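Local coordinates for sarcosine oxidase (Pyrococcus horikoshii, PDB 1Y56), which probably oxidises L-proline as the beta subunit of an FAD-, FMN- and ATP-containing L-proline dehydrogenase complex, at residues V126-I131 against R235-P240; I229-K234 against N297-R302; F245-A250 against V284-T289. One frame throughout, in Å; residues are numbered along the deposited sequence.

Interaction 1: V126-I131 against R235-P240; sequences VPLLDI and RGTINP
V126 meets I238 and P240 through its two methyl groups, which diverge from CB toward different partners. CG1, anti to the backbone N (chi1 -155°), approaches the branch methyl of I238, with V126 CG1 4.2 Å from I238 CG2. The other methyl, beside the backbone N, sits against the edge of the proline ring made by CG and CD, and V126 CG2 lies 3.5 Å from P240 CG. The valine side chain thus bridges from I238 to P240, and it also rests on L88 of strand 87-91. V126 opens a type I beta turn closed by the bond from L129 N to V126 O (3.2 Å). This turn belongs to the loop between helix 119-124 and strand 136-140, while 235-240 links strands 221-230 and 241-244, so two connections leading into strands of the large mixed sheet meet here. Farther round the turn a single pair of methyls meets, L128 CD1 and T237 CG2, 3.7 Å apart. The T237 hydroxyl is engaged by K234 O. Between the backbones a water bridges the loops: it accepts from L128 N at 2.7 Å and donates to T237 O at 2.9 Å, joining two polar groups that do not meet directly. E95 and F93 of the neighbouring PH1363 chain pack on L128 and T237 respectively.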
# COMPACT_ATOMS: atom_id res chain seq x y z
N VAL B 126 31.14 -39.61 -40.29
CA VAL B 126 30.57 -39.87 -38.94
C VAL B 126 31.01 -41.21 -38.28
O VAL B 126 30.20 -42.13 -38.13
CB VAL B 126 29.00 -39.81 -38.91
CG1 VAL B 126 28.51 -39.48 -37.50
CG2 VAL B 126 28.45 -38.79 -39.88
N PRO B 127 32.29 -41.31 -37.89
CA PRO B 127 32.77 -42.54 -37.26
C PRO B 127 32.00 -43.01 -36.03
O PRO B 127 31.97 -44.21 -35.76
CB PRO B 127 34.21 -42.21 -36.90
CG PRO B 127 34.60 -41.13 -37.84
CD PRO B 127 33.37 -40.31 -38.02
N LEU B 128 31.37 -42.09 -35.29
CA LEU B 128 30.67 -42.43 -34.02
C LEU B 128 29.25 -42.97 -34.17
O LEU B 128 28.60 -43.32 -33.17
CB LEU B 128 30.65 -41.24 -33.07
CG LEU B 128 31.96 -40.81 -32.41
CD1 LEU B 128 31.70 -39.62 -31.52
CD2 LEU B 128 32.52 -41.94 -31.62
N LEU B 129 28.76 -43.03 -35.41
CA LEU B 129 27.48 -43.63 -35.74
C LEU B 129 27.41 -45.08 -35.28
O LEU B 129 28.33 -45.86 -35.56
CB LEU B 129 27.33 -43.60 -37.25
CG LEU B 129 26.00 -43.15 -37.83
CD1 LEU B 129 25.48 -41.94 -37.09
CD2 LEU B 129 26.23 -42.83 -39.30
N ASP B 130 26.35 -45.45 -34.56
CA ASP B 130 26.11 -46.86 -34.26
C ASP B 130 25.50 -47.50 -35.49
O ASP B 130 24.41 -47.10 -35.93
CB ASP B 130 25.18 -47.06 -33.06
CG ASP B 130 24.88 -48.54 -32.78
OD1 ASP B 130 24.12 -48.81 -31.83
OD2 ASP B 130 25.38 -49.43 -33.50
N ILE B 131 26.18 -48.50 -36.03
CA ILE B 131 25.81 -48.99 -37.35
C ILE B 131 24.99 -50.27 -37.30
O ILE B 131 24.48 -50.74 -38.31
CB ILE B 131 27.07 -49.03 -38.30
CG1 ILE B 131 26.75 -48.28 -39.58
CG2 ILE B 131 27.64 -50.44 -38.57
CD1 ILE B 131 26.19 -46.89 -39.30
N ARG B 235 36.22 -30.36 -33.11
CA ARG B 235 35.82 -29.99 -34.48
C ARG B 235 35.69 -31.21 -35.40
O ARG B 235 36.45 -32.16 -35.29
CB ARG B 235 36.83 -29.01 -35.09
CG ARG B 235 38.29 -29.58 -35.23
CD ARG B 235 39.36 -28.86 -34.32
NE ARG B 235 39.32 -29.23 -32.89
CZ ARG B 235 38.79 -28.48 -31.91
NH1 ARG B 235 38.21 -27.31 -32.18
NH2 ARG B 235 38.82 -28.92 -30.65
N GLY B 236 34.72 -31.18 -36.31
CA GLY B 236 34.56 -32.26 -37.28
C GLY B 236 34.23 -33.65 -36.76
O GLY B 236 34.42 -34.63 -37.45
N THR B 237 33.74 -33.74 -35.53
CA THR B 237 33.26 -35.01 -35.00
C THR B 237 31.98 -35.45 -35.71
O THR B 237 31.89 -36.59 -36.13
CB THR B 237 33.07 -34.95 -33.47
OG1 THR B 237 34.35 -34.80 -32.84
CG2 THR B 237 32.39 -36.23 -32.94
N ILE B 238 31.00 -34.55 -35.84
CA ILE B 238 29.80 -34.86 -36.64
C ILE B 238 29.63 -33.82 -37.73
O ILE B 238 29.13 -32.72 -37.48
CB ILE B 238 28.49 -34.92 -35.81
CG1 ILE B 238 28.69 -35.69 -34.50
CG2 ILE B 238 27.37 -35.53 -36.65
CD1 ILE B 238 27.47 -35.64 -33.58
N ASN B 239 30.01 -34.16 -38.95
CA ASN B 239 30.00 -33.17 -40.02
C ASN B 239 28.71 -33.01 -40.79
O ASN B 239 28.20 -31.91 -40.89
CB ASN B 239 31.20 -33.36 -40.93
CG ASN B 239 32.48 -33.07 -40.22
OD1 ASN B 239 33.31 -33.95 -40.04
ND2 ASN B 239 32.65 -31.83 -39.78
N PRO B 240 28.15 -34.11 -41.32
CA PRO B 240 26.90 -33.92 -42.04
C PRO B 240 25.73 -33.79 -41.08
O PRO B 240 25.86 -34.08 -39.88
CB PRO B 240 26.77 -35.22 -42.83
CG PRO B 240 27.45 -36.24 -41.98
CD PRO B 240 28.57 -35.53 -41.27
O HOH W 1 31.64 -39.43 -35.59

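Interaction 2: I229-K234 against N297-R302; sequences ITQPIK and NLLILR. With FMN (flavin mononucleotide), chain E.
L299 O takes the N-H of Q231 at 3.0 Å from Q231 N, and the CA of T230 adds a CA-H...O contact, T230 CA to L299 O being 3.3 Å. Q231 also returns to the same leucine with its side chain. CG lies between the backbone N and the carbonyl carbon (chi1 62°), and beyond it the extended chain brings OE1 onto the N-H of L299, with L299 N 3.1 Å from Q231 OE1. That bond is nearly straight (161°) and uses an in-plane lone pair of the amide oxygen, so Q231 serves both backbone polar groups of L299. An alanine here would probably leave the L299 N-H without this acceptor and open a gap beside the leucine side chain. Further along, I229 pairs with R302 and T230 with I300; the register slips by one residue, a beta bulge that takes up L301. Here I229 N reaches R302 O at 3.2 Å, and L301 N reaches I229 O at 3.1 Å. I229 and R302 share one sheet face and line the FMN pocket: I229 CG1 is 3.8 Å from FMN O4, and R302 NH2 donates to the ribityl O4' of FMN at 3.2 Å. NH1 and NE are held by V477 O and Q450 OE1, both of the PH1363 chain. Strands 221-230 and 299-310 close this end of the sheet within the chain; I300 leans on helix 278-291, and L299 and I300 pair with a strand of the PH1363 chain, carrying the sheet across the interface.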
# COMPACT_ATOMS: atom_id res chain seq x y z
N ILE B 229 21.06 -28.22 -27.51
CA ILE B 229 22.47 -28.02 -27.81
C ILE B 229 23.29 -28.70 -26.71
O ILE B 229 22.97 -28.59 -25.53
CB ILE B 229 22.84 -26.50 -27.95
CG1 ILE B 229 24.28 -26.33 -28.40
CG2 ILE B 229 22.60 -25.72 -26.63
CD1 ILE B 229 24.52 -26.82 -29.77
N THR B 230 24.33 -29.42 -27.11
CA THR B 230 25.21 -30.03 -26.13
C THR B 230 26.44 -29.16 -25.91
O THR B 230 26.58 -28.10 -26.53
CB THR B 230 25.65 -31.44 -26.54
OG1 THR B 230 26.83 -31.35 -27.36
CG2 THR B 230 24.57 -32.14 -27.32
N GLN B 231 27.32 -29.60 -25.02
CA GLN B 231 28.60 -28.95 -24.80
C GLN B 231 29.46 -29.11 -26.05
O GLN B 231 29.27 -30.07 -26.79
CB GLN B 231 29.30 -29.58 -23.61
CG GLN B 231 29.61 -31.03 -23.81
CD GLN B 231 30.47 -31.58 -22.71
OE1 GLN B 231 30.01 -32.37 -21.87
NE2 GLN B 231 31.73 -31.15 -22.68
N PRO B 232 30.41 -28.18 -26.29
CA PRO B 232 31.26 -28.29 -27.47
C PRO B 232 32.21 -29.48 -27.41
O PRO B 232 32.61 -29.92 -26.33
CB PRO B 232 32.05 -26.98 -27.46
CG PRO B 232 31.32 -26.09 -26.53
CD PRO B 232 30.74 -26.99 -25.50
N ILE B 233 32.58 -29.96 -28.59
CA ILE B 233 33.26 -31.23 -28.80
C ILE B 233 34.29 -30.96 -29.90
O ILE B 233 34.19 -29.98 -30.62
CB ILE B 233 32.18 -32.33 -29.16
CG1 ILE B 233 31.67 -32.98 -27.88
CG2 ILE B 233 32.65 -33.42 -30.12
CD1 ILE B 233 32.74 -33.10 -26.84
N LYS B 234 35.30 -31.82 -30.01
CA LYS B 234 36.30 -31.68 -31.07
C LYS B 234 35.67 -31.36 -32.43
O LYS B 234 34.71 -32.01 -32.84
CB LYS B 234 37.13 -32.96 -31.16
CG LYS B 234 38.62 -32.71 -31.40
CD LYS B 234 39.50 -33.77 -30.68
CE LYS B 234 39.54 -35.12 -31.43
NZ LYS B 234 40.07 -34.97 -32.84
N ASN B 297 27.57 -39.55 -22.88
CA ASN B 297 28.53 -38.92 -21.96
C ASN B 297 28.56 -37.39 -22.07
O ASN B 297 29.31 -36.72 -21.34
CB ASN B 297 29.95 -39.48 -22.17
CG ASN B 297 29.97 -41.00 -22.42
OD1 ASN B 297 29.15 -41.76 -21.89
ND2 ASN B 297 30.93 -41.43 -23.23
N LEU B 298 27.74 -36.84 -22.96
CA LEU B 298 27.74 -35.41 -23.21
C LEU B 298 26.70 -34.60 -22.43
O LEU B 298 25.51 -34.95 -22.40
CB LEU B 298 27.61 -35.15 -24.70
CG LEU B 298 28.89 -34.96 -25.52
CD1 LEU B 298 30.12 -35.58 -24.87
CD2 LEU B 298 28.66 -35.52 -26.90
N LEU B 299 27.16 -33.52 -21.81
CA LEU B 299 26.30 -32.57 -21.12
C LEU B 299 25.34 -31.84 -22.08
O LEU B 299 25.76 -31.33 -23.13
CB LEU B 299 27.18 -31.53 -20.43
CG LEU B 299 27.54 -31.59 -18.95
CD1 LEU B 299 27.09 -32.86 -18.25
CD2 LEU B 299 29.02 -31.37 -18.78
N ILE B 300 24.05 -31.81 -21.72
CA ILE B 300 23.10 -30.90 -22.37
C ILE B 300 23.19 -29.55 -21.69
O ILE B 300 23.18 -29.49 -20.47
CB ILE B 300 21.65 -31.40 -22.26
CG1 ILE B 300 21.46 -32.65 -23.10
CG2 ILE B 300 20.69 -30.34 -22.74
CD1 ILE B 300 20.25 -33.46 -22.70
N LEU B 301 23.30 -28.48 -22.47
CA LEU B 301 23.47 -27.13 -21.90
C LEU B 301 22.18 -26.34 -21.82
O LEU B 301 21.89 -25.74 -20.79
CB LEU B 301 24.50 -26.32 -22.69
CG LEU B 301 25.95 -26.79 -22.60
CD1 LEU B 301 26.85 -25.85 -23.37
CD2 LEU B 301 26.41 -26.93 -21.15
N ARG B 302 21.42 -26.34 -22.91
CA ARG B 302 20.19 -25.57 -23.04
C ARG B 302 19.28 -26.25 -24.07
O ARG B 302 19.73 -27.07 -24.89
CB ARG B 302 20.51 -24.12 -23.46
CG ARG B 302 19.30 -23.27 -23.93
CD ARG B 302 19.67 -21.81 -24.24
NE ARG B 302 19.70 -21.02 -23.01
CZ ARG B 302 18.87 -20.02 -22.72
NH1 ARG B 302 19.00 -19.40 -21.55
NH2 ARG B 302 17.94 -19.61 -23.58
N1 FMN E . 22.33 -21.79 -26.53
C2 FMN E . 23.37 -22.05 -25.71
O2 FMN E . 23.21 -21.94 -24.47
N3 FMN E . 24.57 -22.41 -26.19
C4 FMN E . 24.75 -22.53 -27.52
O4 FMN E . 25.87 -22.87 -27.97
C4A FMN E . 23.69 -22.28 -28.40
N5 FMN E . 23.85 -22.39 -29.75
C5A FMN E . 22.84 -22.14 -30.62
C6 FMN E . 23.06 -22.27 -32.00
C7 FMN E . 22.04 -22.02 -32.92
C7M FMN E . 22.35 -22.17 -34.39
C8 FMN E . 20.78 -21.64 -32.44
C8M FMN E . 19.64 -21.36 -33.36
C9 FMN E . 20.55 -21.50 -31.07
C9A FMN E . 21.58 -21.76 -30.15
N10 FMN E . 21.39 -21.63 -28.74
C10 FMN E . 22.46 -21.90 -27.87
C1' FMN E . 20.10 -21.26 -28.18
C2' FMN E . 19.93 -19.77 -28.09
O2' FMN E . 20.01 -19.40 -26.70
C3' FMN E . 18.59 -19.46 -28.79
O3' FMN E . 18.62 -18.23 -29.52
C4' FMN E . 17.47 -19.44 -27.80
O4' FMN E . 17.60 -20.02 -26.73
C5' FMN E . 16.20 -18.68 -28.12
O5' FMN E . 15.95 -17.75 -27.08
P FMN E . 15.07 -18.16 -25.79
O1P FMN E . 13.66 -18.15 -26.32
O2P FMN E . 15.39 -17.08 -24.78
O3P FMN E . 15.52 -19.52 -25.36

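Interaction 3: F245-A250 against V284-T289; sequences FKYGHA and VSYYFT
Y287 lays one face of its ring against the backbone of Y247 and G248, and this is the close-fitting part of the contact. The CA of G248 stands over the ring centre, 3.9 Å from the centroid and 13° off the normal, a CH-pi contact. The carbonyl of Y247 covers the same face farther toward the rim, with Y247 O 3.2 Å from Y287 CG. G248 has no side chain, and its positive phi is one that glycine accepts readily. With CG of Y287 anti to the carbonyl carbon (chi1 -69°), the root of the ring lies beside Y247 O, and the CB of Y247 meets the ring at CD1, Y247 CB to Y287 CD1 being 3.7 Å. The segment 245-250 is the connection of a beta hairpin formed by the neighbouring antiparallel strands 241-244 and 250-253; within it F245 O accepts from both G248 N and H249 N, and Y247 is the centre of an inverse gamma turn. Helix 278-291 thus packs on the hairpin's end. Toward strand 250-253 the fit is lighter. A250 CB lies 4.2 Å from F288 CE1, at the edge of the phenylalanine ring, and 4.3 Å from Y287 CB. One face of the F288 ring is covered by V284 CG2 of the preceding helical turn. Looser still is the approach of Y286, whose OH is 4.5 Å from Y247 CE2; the hydroxyl of Y247 bonds instead to E133, and the Y286 ring forms a cation-pi contact with R492 of the PH1363 chain. On the more open side K246 and H249, both exposed, start away from the helix, and K246 packs on Y92 and E96.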
# COMPACT_ATOMS: atom_id res chain seq x y z
N PHE B 245 14.67 -41.10 -39.49
CA PHE B 245 13.22 -41.15 -39.47
C PHE B 245 12.75 -42.17 -38.43
O PHE B 245 11.87 -41.87 -37.62
CB PHE B 245 12.64 -41.50 -40.84
CG PHE B 245 12.44 -40.31 -41.75
CD1 PHE B 245 12.62 -40.45 -43.12
CD2 PHE B 245 12.08 -39.06 -41.25
CE1 PHE B 245 12.43 -39.35 -43.98
CE2 PHE B 245 11.90 -37.96 -42.11
CZ PHE B 245 12.07 -38.11 -43.48
N LYS B 246 13.35 -43.35 -38.43
CA LYS B 246 12.92 -44.39 -37.51
C LYS B 246 12.99 -43.93 -36.06
O LYS B 246 12.06 -44.16 -35.30
CB LYS B 246 13.71 -45.68 -37.72
CG LYS B 246 13.64 -46.66 -36.56
CD LYS B 246 14.35 -47.97 -36.89
CE LYS B 246 14.66 -48.79 -35.63
NZ LYS B 246 13.46 -49.51 -35.13
N TYR B 247 14.07 -43.27 -35.66
CA TYR B 247 14.17 -42.79 -34.27
C TYR B 247 13.64 -41.36 -34.08
O TYR B 247 14.38 -40.45 -33.71
CB TYR B 247 15.58 -42.97 -33.72
CG TYR B 247 15.96 -44.42 -33.47
CD1 TYR B 247 17.04 -45.01 -34.15
CD2 TYR B 247 15.24 -45.20 -32.56
CE1 TYR B 247 17.38 -46.35 -33.92
CE2 TYR B 247 15.57 -46.53 -32.33
CZ TYR B 247 16.64 -47.10 -33.01
OH TYR B 247 16.95 -48.41 -32.78
N GLY B 248 12.40 -41.12 -34.50
CA GLY B 248 11.57 -40.02 -33.99
C GLY B 248 11.81 -38.77 -34.85
O GLY B 248 11.75 -37.64 -34.35
N HIS B 249 12.09 -38.96 -36.14
CA HIS B 249 12.49 -37.86 -37.02
C HIS B 249 13.61 -37.01 -36.40
O HIS B 249 13.62 -35.79 -36.51
CB HIS B 249 11.28 -37.00 -37.43
CG HIS B 249 10.16 -37.77 -38.05
ND1 HIS B 249 10.31 -39.06 -38.53
CD2 HIS B 249 8.87 -37.44 -38.30
CE1 HIS B 249 9.17 -39.49 -39.02
NE2 HIS B 249 8.28 -38.52 -38.89
N ALA B 250 14.54 -37.69 -35.74
CA ALA B 250 15.71 -37.03 -35.20
C ALA B 250 16.55 -36.47 -36.32
O ALA B 250 16.74 -37.10 -37.37
CB ALA B 250 16.53 -38.00 -34.39
N VAL B 284 14.36 -36.40 -26.96
CA VAL B 284 15.58 -36.12 -27.72
C VAL B 284 16.78 -36.92 -27.17
O VAL B 284 17.58 -37.46 -27.94
CB VAL B 284 15.91 -34.61 -27.80
CG1 VAL B 284 16.50 -34.10 -26.50
CG2 VAL B 284 16.86 -34.36 -28.93
N SER B 285 16.89 -37.01 -25.85
CA SER B 285 17.96 -37.77 -25.24
C SER B 285 17.89 -39.25 -25.63
O SER B 285 18.91 -39.88 -25.89
CB SER B 285 17.90 -37.62 -23.73
OG SER B 285 17.97 -36.25 -23.37
N TYR B 286 16.69 -39.80 -25.67
CA TYR B 286 16.51 -41.19 -26.02
C TYR B 286 16.89 -41.43 -27.47
O TYR B 286 17.64 -42.36 -27.78
CB TYR B 286 15.07 -41.65 -25.74
CG TYR B 286 14.80 -43.00 -26.33
CD1 TYR B 286 14.19 -43.11 -27.57
CD2 TYR B 286 15.19 -44.18 -25.66
CE1 TYR B 286 13.97 -44.35 -28.15
CE2 TYR B 286 14.95 -45.43 -26.23
CZ TYR B 286 14.34 -45.50 -27.48
OH TYR B 286 14.10 -46.70 -28.08
N TYR B 287 16.39 -40.58 -28.37
CA TYR B 287 16.61 -40.77 -29.80
C TYR B 287 18.06 -40.60 -30.22
O TYR B 287 18.58 -41.44 -30.93
CB TYR B 287 15.69 -39.88 -30.61
CG TYR B 287 14.27 -40.32 -30.50
CD1 TYR B 287 13.93 -41.66 -30.71
CD2 TYR B 287 13.25 -39.43 -30.18
CE1 TYR B 287 12.63 -42.09 -30.61
CE2 TYR B 287 11.93 -39.85 -30.08
CZ TYR B 287 11.63 -41.19 -30.30
OH TYR B 287 10.33 -41.65 -30.21
N PHE B 288 18.68 -39.51 -29.76
CA PHE B 288 20.06 -39.17 -30.12
C PHE B 288 21.00 -40.29 -29.72
O PHE B 288 21.86 -40.70 -30.52
CB PHE B 288 20.47 -37.87 -29.44
CG PHE B 288 20.05 -36.63 -30.18
CD1 PHE B 288 19.04 -36.65 -31.13
CD2 PHE B 288 20.67 -35.41 -29.91
CE1 PHE B 288 18.66 -35.48 -31.82
CE2 PHE B 288 20.28 -34.24 -30.58
CZ PHE B 288 19.28 -34.28 -31.53
N THR B 289 20.82 -40.81 -28.51
CA THR B 289 21.75 -41.78 -27.93
C THR B 289 21.57 -43.17 -28.53
O THR B 289 22.45 -44.03 -28.38
CB THR B 289 21.63 -41.83 -26.40
OG1 THR B 289 20.29 -42.19 -26.03
CG2 THR B 289 21.99 -40.48 -25.79

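How the interactions relate
All three contacts lie on the same side of the chain's centre, around the large mixed sheet, with their centres 15 to 16 Å apart. The segments of interactions 1 and 2 alternate along the chain, and 229-234 runs directly into 235-240; interaction 3 follows interaction 1 and falls wholly between the two segments of interaction 2. Interactions 2 and 3 touch where I300 CD1 lies 3.7 Å from S285 OG, bringing helix 278-291 against the strand 299-310 that follows it. Interactions 1 and 3 remain about 6 Å apart at their nearest atoms. Each contact borders the PH1363 chain, and interaction 2 also supplies I229 and R302 to the FMN pocket.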